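N5-carboxyaminoimidazole ribonucleotide synthetase (Bacillus anthracis, PDB 3QFF) probably catalyses the ATP-dependent carboxylation of aminoimidazole ribonucleotide with bicarbonate to give its N5-carboxy derivative, a step in purine biosynthesis. Local coordinates at residues H325-G328 with V329-V333; L369-A372 with K373-H376; N85-Y88 with R89-Q92. All blocks are in the same frame, centred on the assembly; numbering follows the deposited sequence.

Contact 1 of 3, residues H325-G328 with V329-V333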
loop_
_atom_site.group_PDB
_atom_site.type_symbol
_atom_site.label_atom_id
_atom_site.label_comp_id
_atom_site.label_asym_id
_atom_site.label_seq_id
_atom_site.Cartn_x
_atom_site.Cartn_y
_atom_site.Cartn_z
ATOM N N HIS A 325 12.507 19.441 -7.546
ATOM C CA HIS A 325 12.763 18.975 -6.172
ATOM C C HIS A 325 13.419 17.597 -6.074
ATOM O O HIS A 325 13.918 17.237 -5.015
ATOM C CB HIS A 325 11.478 18.934 -5.333
ATOM C CG HIS A 325 10.717 20.223 -5.306
ATOM N ND1 HIS A 325 9.447 20.346 -5.829
ATOM C CD2 HIS A 325 11.037 21.441 -4.803
ATOM C CE1 HIS A 325 9.019 21.583 -5.656
ATOM N NE2 HIS A 325 9.964 22.267 -5.034
ATOM N N ILE A 326 13.382 16.814 -7.147
ATOM C CA ILE A 326 13.784 15.401 -7.064
ATOM C C ILE A 326 15.251 15.244 -6.602
ATOM O O ILE A 326 15.559 14.389 -5.769
ATOM C CB ILE A 326 13.483 14.626 -8.383
ATOM C CG1 ILE A 326 13.806 13.128 -8.254
ATOM C CG2 ILE A 326 14.219 15.226 -9.584
ATOM C CD1 ILE A 326 12.806 12.353 -7.381
ATOM N N GLU A 327 16.144 16.092 -7.112
ATOM C CA GLU A 327 17.543 16.034 -6.699
ATOM C C GLU A 327 17.691 16.333 -5.209
ATOM O O GLU A 327 18.443 15.655 -4.510
ATOM C CB GLU A 327 18.411 16.963 -7.543
ATOM C CG GLU A 327 19.860 16.507 -7.625
ATOM C CD GLU A 327 20.774 17.494 -8.341
ATOM O OE1 GLU A 327 20.476 17.882 -9.502
ATOM O OE2 GLU A 327 21.812 17.865 -7.741
ATOM N N GLY A 328 16.947 17.321 -4.716
ATOM C CA GLY A 328 16.949 17.639 -3.290
ATOM C C GLY A 328 16.465 16.488 -2.414
ATOM O O GLY A 328 17.006 16.251 -1.333
ATOM N N VAL A 329 15.434 15.783 -2.878
ATOM C CA VAL A 329 14.884 14.633 -2.153
ATOM C C VAL A 329 15.932 13.507 -2.038
ATOM O O VAL A 329 16.204 13.002 -0.937
ATOM C CB VAL A 329 13.583 14.103 -2.827
ATOM C CG1 VAL A 329 13.131 12.768 -2.195
ATOM C CG2 VAL A 329 12.454 15.151 -2.736
ATOM N N LEU A 330 16.531 13.143 -3.169
ATOM C CA LEU A 330 17.488 12.017 -3.203
ATOM C C LEU A 330 18.726 12.287 -2.369
ATOM O O LEU A 330 19.259 11.373 -1.741
ATOM C CB LEU A 330 17.876 11.645 -4.635
ATOM C CG LEU A 330 16.774 11.120 -5.570
ATOM C CD1 LEU A 330 17.321 11.038 -6.976
ATOM C CD2 LEU A 330 16.221 9.763 -5.137
ATOM N N ARG A 331 19.171 13.539 -2.343
ATOM C CA ARG A 331 20.364 13.895 -1.581
ATOM C C ARG A 331 20.098 13.944 -0.075
ATOM O O ARG A 331 21.010 13.729 0.734
ATOM C CB ARG A 331 20.983 15.204 -2.104
ATOM C CG ARG A 331 21.662 15.015 -3.469
ATOM C CD ARG A 331 22.403 16.254 -3.981
ATOM N NE ARG A 331 21.484 17.303 -4.426
ATOM C CZ ARG A 331 21.177 18.381 -3.708
ATOM N NH1 ARG A 331 21.724 18.564 -2.510
ATOM N NH2 ARG A 331 20.327 19.280 -4.186
ATOM N N GLN A 332 18.845 14.210 0.286
ATOM C CA GLN A 332 18.428 14.349 1.680
ATOM C C GLN A 332 17.753 13.081 2.204
ATOM O O GLN A 332 17.141 13.102 3.267
ATOM C CB GLN A 332 17.447 15.523 1.822
ATOM C CG GLN A 332 18.053 16.922 1.648
ATOM C CD GLN A 332 18.752 17.395 2.885
ATOM O OE1 GLN A 332 19.718 16.787 3.334
ATOM N NE2 GLN A 332 18.266 18.484 3.461
ATOM N N VAL A 333 17.866 11.987 1.456
ATOM C CA VAL A 333 17.147 10.744 1.767
ATOM C C VAL A 333 17.385 10.243 3.200
ATOM O O VAL A 333 16.470 9.738 3.846
ATOM C CB VAL A 333 17.385 9.646 0.683
ATOM C CG1 VAL A 333 18.661 8.863 0.942
ATOM C CG2 VAL A 333 16.181 8.714 0.584
#

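Contact 2 of 3, residues L369-A372 with K373-H376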
loop_
_atom_site.group_PDB
_atom_site.type_symbol
_atom_site.label_atom_id
_atom_site.label_comp_id
_atom_site.label_asym_id
_atom_site.label_seq_id
_atom_site.Cartn_x
_atom_site.Cartn_y
_atom_site.Cartn_z
ATOM N N LEU A 369 4.840 20.314 9.405
ATOM C CA LEU A 369 5.118 21.490 8.574
ATOM C C LEU A 369 6.566 21.943 8.714
ATOM O O LEU A 369 7.230 22.241 7.720
ATOM C CB LEU A 369 4.151 22.638 8.883
ATOM C CG LEU A 369 2.730 22.467 8.328
ATOM C CD1 LEU A 369 1.822 23.583 8.831
ATOM C CD2 LEU A 369 2.738 22.416 6.812
ATOM N N GLU A 370 7.052 21.956 9.951
ATOM C CA GLU A 370 8.426 22.358 10.237
ATOM C C GLU A 370 9.420 21.380 9.622
ATOM O O GLU A 370 10.451 21.791 9.068
ATOM C CB GLU A 370 8.636 22.461 11.745
ATOM C CG GLU A 370 9.463 23.659 12.169
ATOM C CD GLU A 370 10.147 23.447 13.509
ATOM O OE1 GLU A 370 10.798 22.385 13.684
ATOM O OE2 GLU A 370 10.044 24.338 14.389
ATOM N N LYS A 371 9.094 20.087 9.684
ATOM C CA LYS A 371 9.945 19.068 9.080
ATOM C C LYS A 371 10.203 19.333 7.589
ATOM O O LYS A 371 11.347 19.285 7.144
ATOM C CB LYS A 371 9.377 17.657 9.291
ATOM C CG LYS A 371 10.241 16.552 8.668
ATOM C CD LYS A 371 11.562 16.336 9.429
ATOM C CE LYS A 371 12.462 15.395 8.627
ATOM N NZ LYS A 371 13.820 15.230 9.221
ATOM N N ALA A 372 9.145 19.612 6.832
ATOM C CA ALA A 372 9.282 19.964 5.416
ATOM C C ALA A 372 10.191 21.181 5.190
ATOM O O ALA A 372 11.072 21.149 4.335
ATOM C CB ALA A 372 7.905 20.191 4.772
ATOM N N LYS A 373 9.976 22.241 5.963
ATOM C CA LYS A 373 10.820 23.443 5.882
ATOM C C LYS A 373 12.287 23.110 6.147
ATOM O O LYS A 373 13.170 23.487 5.361
ATOM C CB LYS A 373 10.357 24.497 6.894
ATOM C CG LYS A 373 9.317 25.460 6.386
ATOM C CD LYS A 373 9.027 26.545 7.430
ATOM C CE LYS A 373 7.778 26.241 8.235
ATOM N NZ LYS A 373 6.551 26.541 7.417
ATOM N N SER A 374 12.532 22.377 7.239
ATOM C CA SER A 374 13.893 22.107 7.711
ATOM C C SER A 374 14.707 21.296 6.713
ATOM O O SER A 374 15.937 21.341 6.725
ATOM C CB SER A 374 13.894 21.449 9.107
ATOM O OG SER A 374 13.553 20.073 9.054
ATOM N N LEU A 375 14.019 20.573 5.836
ATOM C CA LEU A 375 14.676 19.776 4.809
ATOM C C LEU A 375 15.309 20.631 3.717
ATOM O O LEU A 375 16.189 20.165 2.994
ATOM C CB LEU A 375 13.690 18.773 4.195
ATOM C CG LEU A 375 13.212 17.622 5.099
ATOM C CD1 LEU A 375 12.097 16.829 4.436
ATOM C CD2 LEU A 375 14.371 16.695 5.446
ATOM N N HIS A 376 14.836 21.875 3.598
ATOM C CA HIS A 376 15.300 22.835 2.587
ATOM C C HIS A 376 15.239 22.307 1.156
ATOM O O HIS A 376 16.132 22.556 0.344
ATOM C CB HIS A 376 16.691 23.396 2.961
ATOM C CG HIS A 376 16.667 24.234 4.202
ATOM N ND1 HIS A 376 16.048 25.465 4.251
ATOM C CD2 HIS A 376 17.144 24.002 5.447
ATOM C CE1 HIS A 376 16.147 25.957 5.473
ATOM N NE2 HIS A 376 16.809 25.087 6.218
HETATM O O HOH W 1 15.106 18.025 8.532
#

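Contact 3 of 3, residues N85-Y88 with R89-Q92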
loop_
_atom_site.group_PDB
_atom_site.type_symbol
_atom_site.label_atom_id
_atom_site.label_comp_id
_atom_site.label_asym_id
_atom_site.label_seq_id
_atom_site.Cartn_x
_atom_site.Cartn_y
_atom_site.Cartn_z
ATOM N N ASN A 85 -9.825 13.848 -20.736
ATOM C CA ASN A 85 -10.261 14.447 -21.991
ATOM C C ASN A 85 -10.553 13.417 -23.093
ATOM O O ASN A 85 -10.139 13.578 -24.232
ATOM C CB ASN A 85 -9.279 15.541 -22.454
ATOM C CG ASN A 85 -9.876 16.446 -23.532
ATOM O OD1 ASN A 85 -11.053 16.812 -23.476
ATOM N ND2 ASN A 85 -9.064 16.793 -24.532
ATOM N N ILE A 86 -11.275 12.360 -22.728
ATOM C CA ILE A 86 -11.713 11.338 -23.674
ATOM C C ILE A 86 -12.875 11.939 -24.468
ATOM O O ILE A 86 -13.793 12.505 -23.880
ATOM C CB ILE A 86 -12.185 10.060 -22.936
ATOM C CG1 ILE A 86 -11.081 9.515 -22.012
ATOM C CG2 ILE A 86 -12.651 8.984 -23.938
ATOM C CD1 ILE A 86 -11.575 8.418 -21.049
ATOM N N ASP A 87 -12.839 11.853 -25.790
ATOM C CA ASP A 87 -13.938 12.450 -26.558
ATOM C C ASP A 87 -15.234 11.622 -26.473
ATOM O O ASP A 87 -15.226 10.458 -26.052
ATOM C CB ASP A 87 -13.522 12.810 -27.995
ATOM C CG ASP A 87 -13.233 11.600 -28.852
ATOM O OD1 ASP A 87 -12.335 11.691 -29.720
ATOM O OD2 ASP A 87 -13.901 10.565 -28.669
ATOM N N TYR A 88 -16.349 12.242 -26.837
ATOM C CA TYR A 88 -17.645 11.599 -26.685
ATOM C C TYR A 88 -17.830 10.279 -27.430
ATOM O O TYR A 88 -18.458 9.389 -26.889
ATOM C CB TYR A 88 -18.774 12.552 -27.065
ATOM C CG TYR A 88 -18.968 13.732 -26.134
ATOM C CD1 TYR A 88 -19.425 14.943 -26.633
ATOM C CD2 TYR A 88 -18.707 13.641 -24.758
ATOM C CE1 TYR A 88 -19.628 16.037 -25.812
ATOM C CE2 TYR A 88 -18.905 14.745 -23.921
ATOM C CZ TYR A 88 -19.371 15.941 -24.472
ATOM O OH TYR A 88 -19.580 17.061 -23.710
ATOM N N ARG A 89 -17.309 10.143 -28.652
ATOM C CA ARG A 89 -17.495 8.881 -29.388
ATOM C C ARG A 89 -16.838 7.681 -28.690
ATOM O O ARG A 89 -17.367 6.571 -28.733
ATOM C CB ARG A 89 -17.068 8.971 -30.868
ATOM C CG ARG A 89 -15.594 9.247 -31.127
ATOM C CD ARG A 89 -15.351 9.556 -32.582
ATOM N NE ARG A 89 -15.482 8.387 -33.456
ATOM C CZ ARG A 89 -14.453 7.756 -34.018
ATOM N NH1 ARG A 89 -13.209 8.161 -33.781
ATOM N NH2 ARG A 89 -14.665 6.718 -34.821
ATOM N N CYS A 90 -15.699 7.923 -28.048
ATOM C CA CYS A 90 -14.987 6.899 -27.295
ATOM C C CYS A 90 -15.681 6.635 -25.960
ATOM O O CYS A 90 -15.836 5.478 -25.573
ATOM C CB CYS A 90 -13.510 7.294 -27.093
ATOM S SG CYS A 90 -12.481 7.258 -28.628
ATOM N N LEU A 91 -16.130 7.696 -25.274
ATOM C CA LEU A 91 -16.868 7.527 -24.009
ATOM C C LEU A 91 -18.175 6.763 -24.197
ATOM O O LEU A 91 -18.474 5.863 -23.406
ATOM C CB LEU A 91 -17.149 8.866 -23.316
ATOM C CG LEU A 91 -15.981 9.564 -22.609
ATOM C CD1 LEU A 91 -16.393 10.986 -22.217
ATOM C CD2 LEU A 91 -15.521 8.769 -21.383
ATOM N N GLN A 92 -18.941 7.104 -25.248
ATOM C CA GLN A 92 -20.196 6.398 -25.505
ATOM C C GLN A 92 -19.915 4.935 -25.846
ATOM O O GLN A 92 -20.627 4.036 -25.384
ATOM C CB GLN A 92 -21.016 7.047 -26.632
ATOM C CG GLN A 92 -22.379 6.371 -26.825
ATOM C CD GLN A 92 -23.297 7.115 -27.790
ATOM O OE1 GLN A 92 -24.167 7.878 -27.369
ATOM N NE2 GLN A 92 -23.109 6.887 -29.080
HETATM O O HOH W 2 -12.071 9.611 -31.242
#

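Contact 1 of 3, residues H325-G328 with V329-V333
Glu-327 and Arg-331, four residues apart on helix 323-331, meet with their flat groups almost upright to one another: carboxylate and guanidinium planes stand 80° apart. NE of Arg-331 alone makes the salt bridge, 3.4 Å from OE2 of Glu-327, and an N-H...O angle of 133° marks the hydrogen bond as weak; NH2 of Arg-331 is 4.1 Å from OE2 of Glu-327. Arg-331 bends at chi3 (-73°), which folds the guanidinium back along the helix; CG of Glu-327 then lies at its edge, in plane, while CA of Gly-328 sits over one face, 3.9 Å from NH2 of Arg-331. This is an i to i+4 pair on the last turn of a helix in the C-terminal domain of an ATP-grasp enzyme. Regular backbone bonds carry that turn, such as Leu-330 N to Ile-326 O at 3.0 Å. The bond from Gln-332 N to Gly-328 O is weak, at 3.2 Å, and Gln-332 is where helical geometry ends. Another i to i+4 pair is apolar: CG1 of Ile-326 approaches CD1 of Leu-330 at 4.3 Å. Leu-330 also packs on Pro-13 of the second subunit, whereas Val-329 rests on Leu-341 and Ile-377.

Contact 2 of 3, residues L369-A372 with K373-H376
Lys-371 reaches along the last turn of helix 365-374 toward Leu-375 and Ser-374. Its CB leaves the helix pointing away from residues 373-376, with CG anti to the backbone N (chi1 180°). The bend at chi2 (71°) turns the chain, and from there it runs extended: CD passes 4.3 Å from OG of Ser-374, CE lies 3.9 Å from CD2 of Leu-375, and NZ stays beside the same methyl. The two side chains run at a slant to each other; CE alone gives the leucine methyl an apolar neighbour, while the ammonium continues past it. There NZ of Lys-371 donates to the carbonyl O of Arg-335 and, at 3.2 Å, to a water that also bonds OG of Ser-374 at 2.6 Å. With chi1 at 77°, OG of Ser-374 is brought to within 3.0 Å of Lys-371 O. Helical bonding fades at this C-terminal end: Ser-374 N to Glu-370 O is short at 2.8 Å, but Leu-375 N makes weak bonds to both Lys-371 O and Ala-372 O, and His-376 has positive phi. The helix belongs to the C-terminal domain, and on its buried side Ala-372 and Leu-369 pack against strands 223-229 and 316-322 of the large antiparallel sheet. The lysine charge, near the carbonyl-rich end of a helix and bonded to a further carbonyl, is probably stabilised there, with the water tying it to the serine.

Contact 3 of 3, residues N85-Y88 with R89-Q92
Ile-86 and Leu-91 form the tight side of this helix start, their side chains crossing at about a right angle. CG2 of Ile-86 lies 3.6 Å from CG of Leu-91 and 3.7 Å from CB of Cys-90, wedged between the two; chi1 of -56° sets CG1 beside the backbone N and leaves CG2 anti to it. Leu-91 continues the apolar patch to Leu-107 of helix 105-110, and Cys-90 to Leu-66 of helix 66-74. CD1 of Leu-91 touches the edge of the Tyr-88 ring, near its plane and more loosely, 4.3 Å from CD2 of Tyr-88. Asp-87 is the N-cap of helix 88-97, in the Rossmann-like preATP-grasp domain. Its OD2 accepts from Cys-90 N at 3.3 Å, met nearly along the C-O axis with an N-H...O angle of 159°, and its carbonyl O receives Leu-91 N at 3.0 Å. The polar side is looser: Asp-87 and exposed Arg-89 lie side by side without direct charge contact, joined through a water that donates to OD1 of Asp-87 (2.6 Å) and accepts from NH1 of Arg-89 (3.1 Å). OD2 thus caps the helix while OD1 holds water; helix N-terminus and arginine would both tend to stabilise the carboxylate's charge.

How the contacts relate
Contacts 1 and 2 are neighbours in the C-terminal part of the fold, their centres 13 Å apart, and they meet directly where two helices end: NE2 of Gln-332 in contact 1 probably donates to the carbonyl O of Leu-375 in contact 2, at 2.7 Å. Contact 3 stands apart in the preATP-grasp domain, its centre 40 Å from that of contact 1 and 43 Å from that of contact 2, and it lies on the opposite side of the chain's centre from contact 2. None of the three includes residues of the ADP pocket, whose members fall between positions 113 and 274. Of the three, contact 1 alone touches the second subunit.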